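PDB 3H1N: probable glutathione S-transferase from Bordetella bronchiseptica RB50, which probably catalyses the conjugation of glutathione to electrophilic substrates as a dimer of two identical subunits. Local coordinates for residues 23-28 and 74-79; 163-168 and 208-213. One frame throughout, in Å; residues are numbered along the deposited sequence.

Contact 1. Residues 23-28 and 74-79; sequences DLWYWD and PPYLVA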
loop_
_atom_site.group_PDB
_atom_site.type_symbol
_atom_site.label_atom_id
_atom_site.label_comp_id
_atom_site.label_asym_id
_atom_site.label_seq_id
_atom_site.Cartn_x
_atom_site.Cartn_y
_atom_site.Cartn_z
ATOM N N ASP B 23 19.179 11.225 -2.889
ATOM C CA ASP B 23 18.293 12.379 -3.044
ATOM C C ASP B 23 16.842 12.011 -2.714
ATOM O O ASP B 23 16.204 11.222 -3.435
ATOM C CB ASP B 23 18.364 12.961 -4.463
ATOM C CG ASP B 23 19.678 13.662 -4.758
ATOM O OD1 ASP B 23 20.296 14.260 -3.855
ATOM O OD2 ASP B 23 20.086 13.632 -5.931
ATOM N N LEU B 24 16.331 12.588 -1.634
ATOM C CA LEU B 24 14.920 12.431 -1.263
ATOM C C LEU B 24 14.125 13.568 -1.874
ATOM O O LEU B 24 14.462 14.737 -1.673
ATOM C CB LEU B 24 14.740 12.434 0.260
ATOM C CG LEU B 24 13.300 12.389 0.798
ATOM C CD1 LEU B 24 12.579 11.117 0.312
ATOM C CD2 LEU B 24 13.267 12.520 2.342
ATOM N N TRP B 25 13.087 13.216 -2.634
ATOM C CA TRP B 25 12.199 14.204 -3.233
ATOM C C TRP B 25 10.795 14.078 -2.622
ATOM O O TRP B 25 10.087 13.088 -2.863
ATOM C CB TRP B 25 12.122 14.014 -4.750
ATOM C CG TRP B 25 13.364 14.427 -5.481
ATOM C CD1 TRP B 25 14.406 13.625 -5.842
ATOM C CD2 TRP B 25 13.705 15.755 -5.918
ATOM N NE1 TRP B 25 15.367 14.365 -6.497
ATOM C CE2 TRP B 25 14.962 15.673 -6.559
ATOM C CE3 TRP B 25 13.068 17.001 -5.830
ATOM C CZ2 TRP B 25 15.601 16.792 -7.113
ATOM C CZ3 TRP B 25 13.699 18.119 -6.392
ATOM C CH2 TRP B 25 14.947 18.000 -7.029
ATOM N N TYR B 26 10.424 15.065 -1.804
ATOM C CA TYR B 26 9.078 15.138 -1.226
ATOM C C TYR B 26 8.667 16.586 -0.966
ATOM O O TYR B 26 9.526 17.432 -0.690
ATOM C CB TYR B 26 8.952 14.306 0.074
ATOM C CG TYR B 26 7.512 14.224 0.520
ATOM C CD1 TYR B 26 6.588 13.495 -0.229
ATOM C CD2 TYR B 26 7.051 14.931 1.638
ATOM C CE1 TYR B 26 5.241 13.444 0.124
ATOM C CE2 TYR B 26 5.690 14.885 2.004
ATOM C CZ TYR B 26 4.799 14.138 1.235
ATOM O OH TYR B 26 3.464 14.054 1.560
ATOM N N TRP B 27 7.355 16.849 -1.037
ATOM C CA TRP B 27 6.779 18.184 -0.778
ATOM C C TRP B 27 7.372 18.839 0.466
ATOM O O TRP B 27 7.537 18.184 1.495
ATOM C CB TRP B 27 5.251 18.102 -0.620
ATOM C CG TRP B 27 4.574 17.429 -1.786
ATOM C CD1 TRP B 27 4.002 16.194 -1.799
ATOM C CD2 TRP B 27 4.423 17.964 -3.104
ATOM N NE1 TRP B 27 3.503 15.916 -3.066
ATOM C CE2 TRP B 27 3.750 16.992 -3.878
ATOM C CE3 TRP B 27 4.791 19.174 -3.707
ATOM C CZ2 TRP B 27 3.442 17.192 -5.227
ATOM C CZ3 TRP B 27 4.480 19.372 -5.051
ATOM C CH2 TRP B 27 3.811 18.379 -5.792
ATOM N N ASP B 28 7.690 20.122 0.362
ATOM C CA ASP B 28 8.087 20.929 1.516
ATOM C C ASP B 28 6.809 21.355 2.240
ATOM O O ASP B 28 5.723 21.259 1.672
ATOM C CB ASP B 28 8.873 22.161 1.039
ATOM C CG ASP B 28 9.665 22.856 2.161
ATOM O OD1 ASP B 28 9.636 22.416 3.328
ATOM O OD2 ASP B 28 10.333 23.865 1.864
ATOM N N PRO B 74 5.235 11.828 -5.381
ATOM C CA PRO B 74 6.177 11.877 -4.264
ATOM C C PRO B 74 5.625 11.100 -3.071
ATOM O O PRO B 74 4.410 10.997 -2.924
ATOM C CB PRO B 74 6.240 13.370 -3.924
ATOM C CG PRO B 74 5.839 14.077 -5.154
ATOM C CD PRO B 74 4.778 13.182 -5.764
ATOM N N PRO B 75 6.505 10.576 -2.198
ATOM C CA PRO B 75 7.967 10.702 -2.232
ATOM C C PRO B 75 8.648 9.734 -3.192
ATOM O O PRO B 75 8.103 8.675 -3.512
ATOM C CB PRO B 75 8.376 10.361 -0.806
ATOM C CG PRO B 75 7.315 9.348 -0.358
ATOM C CD PRO B 75 6.036 9.853 -0.995
ATOM N N TYR B 76 9.830 10.125 -3.656
ATOM C CA TYR B 76 10.724 9.214 -4.354
ATOM C C TYR B 76 12.172 9.464 -3.920
ATOM O O TYR B 76 12.523 10.543 -3.401
ATOM C CB TYR B 76 10.523 9.235 -5.885
ATOM C CG TYR B 76 10.776 10.578 -6.541
ATOM C CD1 TYR B 76 9.774 11.552 -6.589
ATOM C CD2 TYR B 76 12.004 10.864 -7.127
ATOM C CE1 TYR B 76 10.000 12.803 -7.200
ATOM C CE2 TYR B 76 12.249 12.102 -7.739
ATOM C CZ TYR B 76 11.238 13.070 -7.768
ATOM O OH TYR B 76 11.478 14.296 -8.348
ATOM N N LEU B 77 12.969 8.433 -4.030
ATOM C CA LEU B 77 14.338 8.407 -3.606
ATOM C C LEU B 77 15.216 8.031 -4.780
ATOM O O LEU B 77 15.031 7.040 -5.398
ATOM C CB LEU B 77 14.535 7.403 -2.472
ATOM C CG LEU B 77 15.859 7.442 -1.727
ATOM C CD1 LEU B 77 15.915 8.546 -0.794
ATOM C CD2 LEU B 77 16.234 6.193 -1.098
ATOM N N VAL B 78 16.154 8.881 -5.069
ATOM C CA VAL B 78 17.156 8.602 -6.090
ATOM C C VAL B 78 18.424 8.133 -5.372
ATOM O O VAL B 78 19.063 8.896 -4.641
ATOM C CB VAL B 78 17.422 9.825 -6.996
ATOM C CG1 VAL B 78 18.251 9.415 -8.212
ATOM C CG2 VAL B 78 16.083 10.431 -7.468
ATOM N N ALA B 79 18.739 6.854 -5.560
ATOM C CA ALA B 79 19.765 6.157 -4.779
ATOM C C ALA B 79 20.404 5.116 -5.666
ATOM O O ALA B 79 19.694 4.325 -6.292
ATOM C CB ALA B 79 19.131 5.467 -3.575
HETATM O O HOH W 1 2.515 12.921 -2.829
#

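Contact 2. Residues 163-168 and 208-213; sequences YFEQAL and HRYPRL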
loop_
_atom_site.group_PDB
_atom_site.type_symbol
_atom_site.label_atom_id
_atom_site.label_comp_id
_atom_site.label_asym_id
_atom_site.label_seq_id
_atom_site.Cartn_x
_atom_site.Cartn_y
_atom_site.Cartn_z
ATOM N N TYR B 163 -4.383 -4.037 16.704
ATOM C CA TYR B 163 -3.525 -4.859 15.854
ATOM C C TYR B 163 -2.050 -4.650 16.193
ATOM O O TYR B 163 -1.328 -5.626 16.433
ATOM C CB TYR B 163 -3.804 -4.626 14.360
ATOM C CG TYR B 163 -2.878 -5.422 13.476
ATOM C CD1 TYR B 163 -3.063 -6.798 13.302
ATOM C CD2 TYR B 163 -1.800 -4.809 12.835
ATOM C CE1 TYR B 163 -2.199 -7.547 12.508
ATOM C CE2 TYR B 163 -0.937 -5.550 12.025
ATOM C CZ TYR B 163 -1.157 -6.913 11.859
ATOM O OH TYR B 163 -0.288 -7.632 11.077
ATOM N N PHE B 164 -1.616 -3.391 16.274
ATOM C CA PHE B 164 -0.232 -3.119 16.640
ATOM C C PHE B 164 0.111 -3.553 18.051
ATOM O O PHE B 164 1.206 -4.072 18.282
ATOM C CB PHE B 164 0.175 -1.673 16.318
ATOM C CG PHE B 164 0.074 -1.371 14.843
ATOM C CD1 PHE B 164 0.812 -2.123 13.927
ATOM C CD2 PHE B 164 -0.776 -0.377 14.370
ATOM C CE1 PHE B 164 0.702 -1.886 12.539
ATOM C CE2 PHE B 164 -0.882 -0.124 12.974
ATOM C CZ PHE B 164 -0.144 -0.878 12.080
ATOM N N GLU B 165 -0.844 -3.417 18.969
ATOM C CA GLU B 165 -0.664 -3.922 20.325
ATOM C C GLU B 165 -0.357 -5.430 20.353
ATOM O O GLU B 165 0.486 -5.888 21.136
ATOM C CB GLU B 165 -1.889 -3.611 21.194
ATOM C CG GLU B 165 -1.712 -3.968 22.687
ATOM C CD GLU B 165 -0.727 -3.061 23.417
ATOM O OE1 GLU B 165 -0.292 -2.057 22.826
ATOM O OE2 GLU B 165 -0.378 -3.350 24.589
ATOM N N GLN B 166 -1.047 -6.187 19.507
ATOM C CA GLN B 166 -0.840 -7.639 19.412
ATOM C C GLN B 166 0.443 -8.000 18.675
ATOM O O GLN B 166 1.150 -8.914 19.084
ATOM C CB GLN B 166 -2.050 -8.352 18.780
ATOM C CG GLN B 166 -3.380 -8.149 19.535
ATOM C CD GLN B 166 -3.238 -8.193 21.067
ATOM O OE1 GLN B 166 -3.428 -7.180 21.750
ATOM N NE2 GLN B 166 -2.915 -9.361 21.602
ATOM N N ALA B 167 0.756 -7.253 17.615
ATOM C CA ALA B 167 1.999 -7.427 16.858
ATOM C C ALA B 167 3.229 -7.266 17.755
ATOM O O ALA B 167 4.260 -7.909 17.523
ATOM C CB ALA B 167 2.049 -6.440 15.699
ATOM N N LEU B 168 3.099 -6.406 18.769
ATOM C CA LEU B 168 4.146 -6.153 19.772
ATOM C C LEU B 168 4.200 -7.164 20.923
ATOM O O LEU B 168 5.037 -7.030 21.817
ATOM C CB LEU B 168 3.988 -4.744 20.363
ATOM C CG LEU B 168 4.306 -3.584 19.419
ATOM C CD1 LEU B 168 3.733 -2.259 19.933
ATOM C CD2 LEU B 168 5.808 -3.484 19.201
ATOM N N HIS B 208 -4.796 4.175 26.962
ATOM C CA HIS B 208 -4.649 3.241 28.091
ATOM C C HIS B 208 -4.820 1.783 27.660
ATOM O O HIS B 208 -4.315 0.876 28.321
ATOM C CB HIS B 208 -5.651 3.561 29.216
ATOM C CG HIS B 208 -7.011 2.969 28.989
ATOM N ND1 HIS B 208 -7.907 3.492 28.081
ATOM C CD2 HIS B 208 -7.612 1.880 29.526
ATOM C CE1 HIS B 208 -9.009 2.764 28.083
ATOM N NE2 HIS B 208 -8.857 1.779 28.948
ATOM N N ARG B 209 -5.562 1.564 26.577
ATOM C CA ARG B 209 -5.815 0.215 26.086
ATOM C C ARG B 209 -4.556 -0.459 25.550
ATOM O O ARG B 209 -4.489 -1.692 25.481
ATOM C CB ARG B 209 -6.835 0.224 24.948
ATOM C CG ARG B 209 -8.175 0.890 25.225
ATOM C CD ARG B 209 -8.998 0.810 23.935
ATOM N NE ARG B 209 -10.354 1.336 24.101
ATOM C CZ ARG B 209 -11.292 1.287 23.157
ATOM N NH1 ARG B 209 -11.033 0.740 21.970
ATOM N NH2 ARG B 209 -12.491 1.787 23.395
ATOM N N TYR B 210 -3.590 0.348 25.115
ATOM C CA TYR B 210 -2.462 -0.155 24.323
ATOM C C TYR B 210 -1.084 0.162 24.944
ATOM O O TYR B 210 -0.288 0.891 24.331
ATOM C CB TYR B 210 -2.546 0.389 22.885
ATOM C CG TYR B 210 -3.956 0.353 22.304
ATOM C CD1 TYR B 210 -4.571 -0.856 21.996
ATOM C CD2 TYR B 210 -4.677 1.533 22.084
ATOM C CE1 TYR B 210 -5.867 -0.895 21.492
ATOM C CE2 TYR B 210 -5.986 1.504 21.559
ATOM C CZ TYR B 210 -6.564 0.282 21.271
ATOM O OH TYR B 210 -7.842 0.223 20.756
ATOM N N PRO B 211 -0.793 -0.408 26.131
ATOM C CA PRO B 211 0.465 -0.095 26.840
ATOM C C PRO B 211 1.737 -0.452 26.039
ATOM O O PRO B 211 2.710 0.297 26.089
ATOM C CB PRO B 211 0.363 -0.932 28.122
ATOM C CG PRO B 211 -0.539 -2.074 27.742
ATOM C CD PRO B 211 -1.560 -1.452 26.839
ATOM N N ARG B 212 1.732 -1.565 25.303
ATOM C CA ARG B 212 2.914 -1.932 24.500
ATOM C C ARG B 212 3.141 -0.940 23.361
ATOM O O ARG B 212 4.276 -0.498 23.136
ATOM C CB ARG B 212 2.844 -3.365 23.965
ATOM C CG ARG B 212 2.815 -4.452 25.040
ATOM C CD ARG B 212 3.040 -5.837 24.436
ATOM N NE ARG B 212 1.839 -6.328 23.773
ATOM C CZ ARG B 212 0.876 -7.025 24.378
ATOM N NH1 ARG B 212 0.967 -7.322 25.667
ATOM N NH2 ARG B 212 -0.183 -7.426 23.692
ATOM N N LEU B 213 2.057 -0.568 22.678
ATOM C CA LEU B 213 2.107 0.441 21.621
ATOM C C LEU B 213 2.620 1.789 22.135
ATOM O O LEU B 213 3.437 2.433 21.490
ATOM C CB LEU B 213 0.724 0.624 20.976
ATOM C CG LEU B 213 0.564 1.700 19.895
ATOM C CD1 LEU B 213 1.469 1.416 18.695
ATOM C CD2 LEU B 213 -0.886 1.769 19.439
#

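Contact 1. Residues 23-28 and 74-79
Trp-25 and Tyr-76 lie side by side on one face of the sheet, their rings nearly parallel (planes 13° apart) but slid so far that they barely overlap. The indole offers one face to Tyr-76 OH, off toward the rim, and Val-78 CG2 lies at the indole edge, 4.0 Å from Trp-25 CD1. The phenol ring in turn has Trp-25 CB over one face, a CH-pi contact of 3.4 Å from that carbon to the Tyr-76 centroid. Tyr-76 reaches this place because its CG sits between backbone N and carbonyl carbon (chi1 61°), which folds the ring back alongside the tryptophan; its hydroxyl is hydrogen-bonded to Asp-62 of helix 59-65.

The other two rings belong to the loop end. Pro-74 CG packs obliquely against the Trp-27 indole, 3.6 Å from Trp-27 NE1, while a water near the indole plane accepts from Trp-27 NE1 and donates to Pro-74 O, at 2.7 Å from that oxygen. Tyr-26 turns the edge of its ring to Pro-75 N, 3.5 Å from Tyr-26 CD1, and its OH is bonded to Arg-33 N.

Beneath the side chains the strands run antiparallel. Asp-23 and Val-78 exchange two bonds, and Trp-25 and Tyr-76 two more, all with N-H...O angles of 160° or above. Leu-24 and Leu-77 form the non-hydrogen-bonded pair between them, on the opposite face, where Leu-77 also packs on Ile-90 of helix 87-97.

The peptide before Pro-75 is cis, and the strand starts directly after it. A cis-proline leading into the third strand of a 2-1-3-4 sheet is the hallmark of the thioredoxin-like N-terminal domain of glutathione S-transferases, consistent with a place beside the glutathione site, as in relatives.

Contact 2. Residues 163-168 and 208-213
Glu-165 leaves its helix with CG opposite the backbone N (chi1 -173°) and then bends at chi2, which swings the carboxylate over the first turn of helix 211-221. Arg-212 bends at chi3 (-77°), bringing its guanidinium back to the glutamate's own carbonyl. The two side chains cross at about a right angle, and each grips the other residue's backbone.

At the carboxylate, Glu-165 OE2 takes Arg-212 N on its syn lone pair at 2.9 Å, and Glu-165 OE1 takes Leu-213 N at 2.8 Å, also from the syn side but somewhat out of the carboxylate plane. Both amides stand at the start of the helix, so the buried acid is held by two N-H groups, and the helix end would probably favour its negative charge.

In the reverse direction, Glu-165 O receives two donors from the edge of the guanidinium: Arg-212 NE at 3.0 Å and Arg-212 NH2 at 3.1 Å. NE stands only slightly tilted from the carbonyl plane, whereas NH2 is well above it. The carboxylate and guanidinium planes are 26° apart, and OE2 lies over the guanidinium face; at 3.8 Å from Glu-165 OE2 to Arg-212 NE this is a long salt bridge, of charge alone.

Apolar contacts add to this. Leu-168 CD1 rests 3.6 Å from Leu-213 CA, and Leu-213 CD1 reaches Phe-164 CB at 4.1 Å, on the side where both Phe-164 and Leu-213 meet Leu-188 of helix 183-198.

Tyr-210 holds the N-cap position, yet the first-turn amides of Arg-212 and Leu-213 are bound by the carboxylate of Glu-165. The arrangement thus joins helix 211-221 to helix 142-167 within the all-helical C-terminal domain of the glutathione S-transferase fold.

How the contacts relate
From the N terminus the chain enters strand 22-25, passes helix 34-43, strand 48-50 and helix 59-65, and returns at 74-79, where contact 1 closes a loop with 45 residues between its segments. Strand 82-85 and helix 87-97 follow, then the long helices 105-127 and 142-167. Contact 2 opens at the end of the latter and closes at the start of helix 211-221, after 39 intervening residues that contain helices 183-198 and 200-206. The loops are in series, neither nested nor crossed. Their centres lie 31 Å apart on opposite sides of the chain's centre: contact 1 joins strands 22-25 and 76-79, contact 2 helices 142-167 and 211-221.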